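Local coordinates for protein lipid II:glycine glycyltransferase (Staphylococcus aureus, PDB 6SNR) that probably adds the first glycine of the pentaglycine interpeptide bridge to the lysine side chain of lipid II, using glycyl-tRNA as donor, at residues 9-12 and 13-17; 341-344 and 345-349; 27-30 and 31-35; 121-125 and 126-130. All coordinates share one frame; numbering follows the deposited sequence.

How the contacts relate
Each of the four contacts closes only a turn of helix or a helix end, and they follow one another in series, none nested or crossed. From the N terminus, contact 1 lies on helix 8-17 and contact 3 on helix 27-33; their centres are about 16 Å apart and they touch, D12 OD2 lying 2.7 Å from T27 OG1 in a probable hydrogen bond. Both helices pack on strand 50-61 of the first mixed sheet. Contact 4 then ends helix 117-125 and leads into strand 129-130, an edge of that sheet. Last comes contact 2, ending helix 332-347 before strand 351-356 of the second sheet, its centre about 36 Å from that of contact 4.

Contact 1: 9-12 and 13-17; sequences QEHD and AFVKS
One face of the H11 imidazole carries the V15 methyl CG2, which stands 3.9 Å from the ring centroid, displaced toward the rim, in a CH-pi contact. At the ring's edge, in its plane, lies D12 OD1, which takes a straight but weak hydrogen bond from H11 ND1 at 3.3 Å; the carboxylate's stronger partner is the T27 hydroxyl, bonded to OD2. H11 has CG anti to its backbone N (chi1 176°), which carries the ring to the side of the helix where the residue one turn on, V15, can meet it. A branched valine suits that place, since CG2 can sit over the ring while the side chain also meets V54 of strand 50-61. F14 reaches V51 and V54 of the same strand, and its ring meets that of H18.

This is ordinary i to i+4 alpha-helical geometry within helix 8-17, with H11, F14 and V15 facing strand 50-61. V15 N donates to H11 O at 2.9 Å and K16 N to D12 O at 2.9 Å. The methylenes of K16 run back past D12, with K16 CG 3.2 Å from D12 O, before NZ ends in a salt bridge to D225. Near the helix end, S17 OG bonds to A13 O at 3.0 Å, reaching it from the face opposite to S17 N.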
# COMPACT_ATOMS: atom_id res chain seq x y z
N GLN A 9 21.01 -7.16 -8.10
CA GLN A 9 19.89 -7.50 -8.97
C GLN A 9 19.46 -8.96 -8.83
O GLN A 9 18.30 -9.27 -8.84
CB GLN A 9 20.22 -7.18 -10.43
CG GLN A 9 20.27 -5.73 -10.70
CD GLN A 9 21.61 -5.16 -10.47
OE1 GLN A 9 22.53 -5.83 -9.96
NE2 GLN A 9 21.77 -3.90 -10.88
N GLU A 10 20.42 -9.88 -8.69
CA GLU A 10 20.13 -11.26 -8.48
C GLU A 10 19.39 -11.50 -7.16
O GLU A 10 18.46 -12.27 -7.12
CB GLU A 10 21.42 -12.09 -8.56
CG GLU A 10 21.98 -12.15 -10.00
CD GLU A 10 23.39 -12.71 -10.09
OE1 GLU A 10 24.21 -12.71 -9.13
OE2 GLU A 10 23.72 -13.13 -11.23
N HIS A 11 19.86 -10.88 -6.10
CA HIS A 11 19.17 -10.92 -4.79
C HIS A 11 17.74 -10.42 -4.92
O HIS A 11 16.82 -11.08 -4.51
CB HIS A 11 19.93 -10.03 -3.79
CG HIS A 11 19.26 -9.91 -2.46
ND1 HIS A 11 18.31 -8.97 -2.13
CD2 HIS A 11 19.42 -10.70 -1.36
CE1 HIS A 11 17.97 -9.14 -0.85
NE2 HIS A 11 18.58 -10.21 -0.39
N ASP A 12 17.58 -9.23 -5.48
CA ASP A 12 16.26 -8.62 -5.62
C ASP A 12 15.32 -9.51 -6.47
O ASP A 12 14.15 -9.71 -6.16
CB ASP A 12 16.36 -7.20 -6.19
CG ASP A 12 16.96 -6.20 -5.22
OD1 ASP A 12 16.95 -6.55 -3.98
OD2 ASP A 12 17.42 -5.13 -5.66
N ALA A 13 15.85 -10.10 -7.54
CA ALA A 13 15.05 -11.03 -8.34
C ALA A 13 14.54 -12.22 -7.54
O ALA A 13 13.36 -12.61 -7.60
CB ALA A 13 15.84 -11.46 -9.59
N PHE A 14 15.44 -12.80 -6.74
CA PHE A 14 15.11 -13.91 -5.90
C PHE A 14 14.06 -13.53 -4.89
O PHE A 14 13.08 -14.28 -4.69
CB PHE A 14 16.37 -14.44 -5.19
CG PHE A 14 16.11 -15.68 -4.38
CD1 PHE A 14 15.70 -15.61 -3.07
CD2 PHE A 14 16.27 -16.93 -4.95
CE1 PHE A 14 15.46 -16.77 -2.34
CE2 PHE A 14 16.02 -18.08 -4.23
CZ PHE A 14 15.62 -18.00 -2.91
N VAL A 15 14.23 -12.38 -4.21
CA VAL A 15 13.22 -11.89 -3.24
C VAL A 15 11.84 -11.68 -3.89
O VAL A 15 10.82 -12.08 -3.36
CB VAL A 15 13.69 -10.58 -2.56
CG1 VAL A 15 12.61 -9.98 -1.64
CG2 VAL A 15 15.01 -10.81 -1.78
N LYS A 16 11.86 -11.11 -5.08
CA LYS A 16 10.62 -10.76 -5.76
C LYS A 16 9.87 -12.01 -6.17
O LYS A 16 8.63 -11.99 -6.13
CB LYS A 16 10.92 -9.84 -6.95
CG LYS A 16 11.27 -8.42 -6.53
CD LYS A 16 11.70 -7.52 -7.67
CE LYS A 16 11.76 -6.05 -7.35
NZ LYS A 16 11.96 -5.16 -8.54
N SER A 17 10.56 -13.09 -6.52
CA SER A 17 9.88 -14.36 -6.90
C SER A 17 9.66 -15.40 -5.80
O SER A 17 8.99 -16.43 -6.01
CB SER A 17 10.64 -15.01 -8.05
OG SER A 17 11.97 -15.30 -7.74

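Contact 2: 341-344 and 345-349; sequences MKYA and REHGA
The carbonyl oxygen of A344 takes the amide of A349 at the end of helix 332-347, where a Schellman motif closes the helix of a beta-alpha-beta unit before strand 351-356. A349 N lies 3.1 Å from A344 O, with an N-H...O angle of 159°. H347 N also reaches A344 O, but this bond is weak; its better partner is Y343 O, 3.0 Å away. The second bond of the motif joins G348 N to R345 O at 3.0 Å, so carbonyls of the last turn that have run out of regular helical partners still receive donors. G348 makes this possible with a phi of 112°: a side chain there would press on the carbonyl oxygen of H347, and glycine has none.

Ahead of the cap, R345 and E346 amides keep the regular bonds to M341 O and K342 O. The R345 guanidinium is held from several sides. NE donates to E346 OE2 at 2.9 Å, on the anti lone pair of that oxygen and somewhat out of the guanidinium plane, while NH2 adds a weak bond to the same oxygen. NH2 also forms a salt bridge with D156, and NH1 donates to K154 O. K342 lies alongside R345 and points the same way, its aliphatic stem against the guanidinium, whose two acidic partners probably offset the nearby like charge. The small side chains suit the buried inner corner beside F311, S316 and I152: A344 CB meets A349 CB at 4.3 Å.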
# COMPACT_ATOMS: atom_id res chain seq x y z
N MET A 341 -5.42 -0.42 -7.13
CA MET A 341 -5.51 -1.87 -7.15
C MET A 341 -5.43 -2.36 -8.57
O MET A 341 -4.73 -3.33 -8.86
CB MET A 341 -6.78 -2.35 -6.50
CG MET A 341 -6.81 -2.19 -4.99
SD MET A 341 -8.46 -2.67 -4.40
CE MET A 341 -8.32 -2.34 -2.64
N LYS A 342 -6.16 -1.71 -9.49
CA LYS A 342 -6.11 -2.11 -10.89
C LYS A 342 -4.70 -1.94 -11.49
O LYS A 342 -4.25 -2.84 -12.19
CB LYS A 342 -7.19 -1.38 -11.72
CG LYS A 342 -8.60 -1.84 -11.37
CD LYS A 342 -9.63 -1.12 -12.26
CE LYS A 342 -9.39 0.38 -12.32
NZ LYS A 342 -10.42 1.13 -13.12
N TYR A 343 -4.03 -0.82 -11.19
CA TYR A 343 -2.67 -0.55 -11.65
C TYR A 343 -1.74 -1.64 -11.12
O TYR A 343 -0.89 -2.16 -11.85
CB TYR A 343 -2.15 0.82 -11.16
CG TYR A 343 -0.73 1.08 -11.57
CD1 TYR A 343 0.34 0.66 -10.80
CD2 TYR A 343 -0.44 1.72 -12.76
CE1 TYR A 343 1.63 0.87 -11.20
CE2 TYR A 343 0.85 1.94 -13.17
CZ TYR A 343 1.90 1.54 -12.37
OH TYR A 343 3.21 1.74 -12.75
N ALA A 344 -1.91 -1.97 -9.86
CA ALA A 344 -1.04 -2.96 -9.22
C ALA A 344 -1.22 -4.31 -9.92
O ALA A 344 -0.23 -4.99 -10.25
CB ALA A 344 -1.35 -3.07 -7.72
N ARG A 345 -2.47 -4.73 -10.16
CA ARG A 345 -2.76 -5.98 -10.86
C ARG A 345 -2.09 -5.97 -12.25
O ARG A 345 -1.44 -6.97 -12.66
CB ARG A 345 -4.29 -6.14 -11.03
CG ARG A 345 -4.69 -7.37 -11.86
CD ARG A 345 -6.18 -7.36 -12.24
NE ARG A 345 -6.44 -6.25 -13.17
CZ ARG A 345 -7.58 -5.56 -13.24
NH1 ARG A 345 -8.63 -5.86 -12.48
NH2 ARG A 345 -7.65 -4.52 -14.07
N GLU A 346 -2.21 -4.86 -12.96
CA GLU A 346 -1.64 -4.77 -14.31
C GLU A 346 -0.10 -4.83 -14.31
O GLU A 346 0.50 -5.25 -15.31
CB GLU A 346 -2.18 -3.51 -15.03
CG GLU A 346 -3.67 -3.62 -15.38
CD GLU A 346 -4.03 -4.92 -16.06
OE1 GLU A 346 -3.52 -5.14 -17.19
OE2 GLU A 346 -4.79 -5.74 -15.48
N HIS A 347 0.52 -4.41 -13.20
CA HIS A 347 1.98 -4.46 -13.03
C HIS A 347 2.47 -5.87 -12.66
O HIS A 347 3.68 -6.12 -12.71
CB HIS A 347 2.40 -3.39 -11.99
CG HIS A 347 3.87 -3.08 -11.93
ND1 HIS A 347 4.56 -2.48 -12.96
CD2 HIS A 347 4.78 -3.29 -10.94
CE1 HIS A 347 5.83 -2.31 -12.61
NE2 HIS A 347 5.98 -2.79 -11.39
N GLY A 348 1.57 -6.78 -12.30
CA GLY A 348 1.94 -8.15 -11.93
C GLY A 348 1.75 -8.57 -10.50
O GLY A 348 2.12 -9.67 -10.12
N ALA A 349 1.13 -7.70 -9.69
CA ALA A 349 0.85 -8.03 -8.32
C ALA A 349 -0.44 -8.82 -8.17
O ALA A 349 -1.44 -8.59 -8.88
CB ALA A 349 0.82 -6.76 -7.48

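Contact 3: 27-30 and 31-35; sequences TKWA and ETKKL
Backbone and hydroxyl bonds tie W29 to T32. T32 OG1 donates to W29 O at 2.7 Å, in the carbonyl plane and on a lone pair. Threonine fits because its hydroxyl, lying between the backbone N and the carbonyl carbon (chi1 78°), can fold back onto the preceding turn, while CG2 rests against K28 O. E31 N keeps the i to i+4 bond to T27 O at 3.2 Å. Further on the turn tightens: K33 N bonds A30 O at 3.0 Å, approaching from above the carbonyl plane, and its bond to W29 O is weak.

Among the packing contacts, T32 OG1 lies over the centre of one face of the W29 indole. The long aliphatic chain of K33, bent at chi2, crosses the indole obliquely, its CE 3.4 Å from W29 NE1, and K33 NZ stays 3.8 Å from W29 CZ2.

Charged and water-mediated links lie on the exposed side. K34 NZ meets E31 OE1 at 3.0 Å in a salt bridge, and a water donates to T27 O at 2.8 Å and weakly to E31 OE2.

Helix 27-33 sits between helix 210-220 and strand 50-61: W29 and T32 pack on that helix, K28 makes salt bridges to D223 and E222, T27 touches helix 8-17, and the small A30 lies against Q56 and L58 of the strand.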
# COMPACT_ATOMS: atom_id res chain seq x y z
N THR A 27 17.23 -4.54 -1.97
CA THR A 27 18.37 -3.72 -1.82
C THR A 27 18.09 -2.20 -1.79
O THR A 27 18.73 -1.47 -1.07
CB THR A 27 19.51 -4.04 -2.83
OG1 THR A 27 19.11 -3.65 -4.16
CG2 THR A 27 19.89 -5.48 -2.82
N LYS A 28 17.12 -1.73 -2.60
CA LYS A 28 16.81 -0.31 -2.61
C LYS A 28 16.04 0.11 -1.33
O LYS A 28 16.09 1.27 -0.96
CB LYS A 28 16.00 0.06 -3.86
CG LYS A 28 16.73 -0.14 -5.15
CD LYS A 28 17.94 0.74 -5.27
CE LYS A 28 18.35 0.84 -6.74
NZ LYS A 28 17.25 1.39 -7.62
N TRP A 29 15.38 -0.85 -0.67
CA TRP A 29 14.80 -0.53 0.66
C TRP A 29 15.94 -0.26 1.67
O TRP A 29 15.90 0.71 2.46
CB TRP A 29 13.92 -1.65 1.15
CG TRP A 29 13.34 -1.32 2.48
CD1 TRP A 29 13.78 -1.75 3.69
CD2 TRP A 29 12.24 -0.44 2.73
NE1 TRP A 29 13.04 -1.18 4.68
CE2 TRP A 29 12.08 -0.38 4.13
CE3 TRP A 29 11.38 0.32 1.92
CZ2 TRP A 29 11.08 0.36 4.73
CZ3 TRP A 29 10.41 1.07 2.51
CH2 TRP A 29 10.26 1.09 3.91
N ALA A 30 16.98 -1.09 1.63
CA ALA A 30 18.17 -0.79 2.47
C ALA A 30 18.74 0.57 2.20
O ALA A 30 19.13 1.28 3.13
CB ALA A 30 19.23 -1.87 2.32
N GLU A 31 18.71 1.01 0.94
CA GLU A 31 19.19 2.35 0.64
C GLU A 31 18.43 3.41 1.43
O GLU A 31 19.03 4.37 1.90
CB GLU A 31 19.13 2.68 -0.86
CG GLU A 31 20.07 1.88 -1.69
CD GLU A 31 21.51 2.35 -1.61
OE1 GLU A 31 21.76 3.49 -1.15
OE2 GLU A 31 22.38 1.56 -2.00
N THR A 32 17.12 3.23 1.61
CA THR A 32 16.29 4.21 2.32
C THR A 32 16.61 4.28 3.81
O THR A 32 16.34 5.28 4.46
CB THR A 32 14.77 3.96 2.18
OG1 THR A 32 14.37 2.89 3.06
CG2 THR A 32 14.38 3.67 0.79
N LYS A 33 17.17 3.22 4.34
CA LYS A 33 17.43 3.18 5.76
C LYS A 33 18.79 3.77 6.15
O LYS A 33 19.08 3.92 7.35
CB LYS A 33 17.29 1.75 6.27
CG LYS A 33 15.88 1.20 6.11
CD LYS A 33 14.88 1.89 7.04
CE LYS A 33 13.48 1.30 6.90
NZ LYS A 33 12.55 1.88 7.91
N LYS A 34 19.60 4.12 5.17
CA LYS A 34 20.88 4.78 5.46
C LYS A 34 20.63 6.06 6.24
O LYS A 34 21.38 6.39 7.14
CB LYS A 34 21.69 5.06 4.18
CG LYS A 34 22.25 3.82 3.50
CD LYS A 34 22.93 4.22 2.19
CE LYS A 34 23.66 3.06 1.55
NZ LYS A 34 24.36 3.50 0.29
N LEU A 35 19.55 6.76 5.90
CA LEU A 35 19.24 8.07 6.46
C LEU A 35 19.00 8.00 7.95
O LEU A 35 19.20 9.00 8.66
CB LEU A 35 18.01 8.66 5.74
CG LEU A 35 17.68 10.13 5.98
CD1 LEU A 35 18.77 11.00 5.39
CD2 LEU A 35 16.34 10.47 5.34
O HOH W 1 21.49 -1.55 -0.76

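Contact 4: 121-125 and 126-130; sequences QNLKA and LGFKH
L126 begins the exit from helix 117-125, with its amide still bonded to N122 O at 3.2 Å; a Schellman motif follows and turns the chain toward strand 129-130. The L126 side chain folds back over the last turn, its CG 3.4 Å from N122 O, and its branches pack on L86 and N87 of helix 83-99, where a leucine adds an apolar cover.

G127 comes next, at a phi of 103°. Any side chain here would collide with the carbonyl oxygen of L126, so glycine suits the reversal. Its amide donates to K124 O at 3.1 Å, from well above the carbonyl plane.

F128 completes the motif: F128 N donates to L123 O at 3.1 Å, and the side chain then turns inward. With CG beside the backbone N (chi1 -80°), the ring lies against L123, whose CD2 comes within 3.5 Å of F128 CD2, while L123 O sits at the ring's edge, in its plane. This is the hydrophobic interaction that commonly accompanies a Schellman motif, between the residue after the glycine and one in the last turn, and here it is buried against I107 of strand 102-107 and F388 of strand 388-391.

K129 enters the edge strand through backbone hydrogen bonds with D389, and H130 NE2 bonds to I385 O, its ring meeting F133 and F388. On the solvent side, one water bridges the turn: it donates to K124 O and to F128 O, each at 2.8 Å, and accepts from K129 NZ at 3.1 Å.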
# COMPACT_ATOMS: atom_id res chain seq x y z
N GLN A 121 8.66 -24.41 14.56
CA GLN A 121 9.38 -25.58 15.11
C GLN A 121 10.87 -25.47 14.84
O GLN A 121 11.72 -25.62 15.76
CB GLN A 121 8.82 -26.88 14.52
CG GLN A 121 7.44 -27.21 15.07
CD GLN A 121 6.93 -28.61 14.72
OE1 GLN A 121 7.61 -29.39 14.06
NE2 GLN A 121 5.72 -28.93 15.19
N ASN A 122 11.19 -25.11 13.60
CA ASN A 122 12.56 -25.13 13.12
C ASN A 122 13.34 -23.96 13.67
O ASN A 122 14.54 -24.09 13.99
CB ASN A 122 12.60 -25.14 11.56
CG ASN A 122 12.13 -26.47 10.93
OD1 ASN A 122 12.02 -27.52 11.61
ND2 ASN A 122 11.82 -26.43 9.64
N LEU A 123 12.69 -22.82 13.83
CA LEU A 123 13.33 -21.68 14.48
C LEU A 123 13.59 -21.94 15.97
O LEU A 123 14.65 -21.62 16.50
CB LEU A 123 12.52 -20.37 14.28
CG LEU A 123 12.49 -19.84 12.84
CD1 LEU A 123 11.44 -18.76 12.71
CD2 LEU A 123 13.87 -19.30 12.44
N LYS A 124 12.62 -22.57 16.63
CA LYS A 124 12.77 -22.95 18.03
C LYS A 124 13.96 -23.89 18.21
O LYS A 124 14.76 -23.68 19.09
CB LYS A 124 11.47 -23.55 18.57
CG LYS A 124 11.53 -23.82 20.05
CD LYS A 124 10.26 -24.46 20.57
CE LYS A 124 10.24 -24.42 22.09
NZ LYS A 124 9.02 -25.09 22.62
N ALA A 125 14.07 -24.89 17.35
CA ALA A 125 15.16 -25.86 17.40
C ALA A 125 16.53 -25.24 17.18
O ALA A 125 17.53 -25.69 17.76
CB ALA A 125 14.91 -26.97 16.39
N LEU A 126 16.60 -24.17 16.38
CA LEU A 126 17.85 -23.46 16.17
C LEU A 126 18.22 -22.45 17.27
O LEU A 126 19.26 -21.82 17.19
CB LEU A 126 17.79 -22.73 14.81
CG LEU A 126 17.84 -23.61 13.55
CD1 LEU A 126 17.47 -22.80 12.32
CD2 LEU A 126 19.21 -24.23 13.37
N GLY A 127 17.36 -22.23 18.26
CA GLY A 127 17.68 -21.36 19.36
C GLY A 127 17.07 -19.97 19.37
O GLY A 127 17.36 -19.16 20.26
N PHE A 128 16.20 -19.68 18.40
CA PHE A 128 15.51 -18.41 18.37
C PHE A 128 14.43 -18.36 19.45
O PHE A 128 13.77 -19.37 19.71
CB PHE A 128 14.75 -18.18 17.05
CG PHE A 128 15.62 -17.72 15.90
CD1 PHE A 128 15.79 -16.38 15.65
CD2 PHE A 128 16.20 -18.64 15.02
CE1 PHE A 128 16.58 -15.94 14.57
CE2 PHE A 128 16.99 -18.20 13.95
CZ PHE A 128 17.18 -16.87 13.74
N LYS A 129 14.30 -17.21 20.05
CA LYS A 129 13.23 -16.93 21.03
C LYS A 129 12.14 -16.08 20.38
O LYS A 129 12.41 -15.11 19.66
CB LYS A 129 13.80 -16.23 22.25
CG LYS A 129 15.06 -16.90 22.82
CD LYS A 129 14.87 -18.38 23.14
CE LYS A 129 16.19 -19.03 23.52
NZ LYS A 129 16.04 -20.50 23.68
N HIS A 130 10.90 -16.44 20.66
CA HIS A 130 9.73 -15.77 20.09
C HIS A 130 9.21 -14.65 20.96
O HIS A 130 9.15 -14.81 22.20
CB HIS A 130 8.65 -16.81 19.92
CG HIS A 130 7.43 -16.35 19.16
ND1 HIS A 130 6.15 -16.63 19.59
CD2 HIS A 130 7.29 -15.69 17.98
CE1 HIS A 130 5.28 -16.18 18.70
NE2 HIS A 130 5.95 -15.60 17.72
O HOH W 2 14.72 -21.63 21.06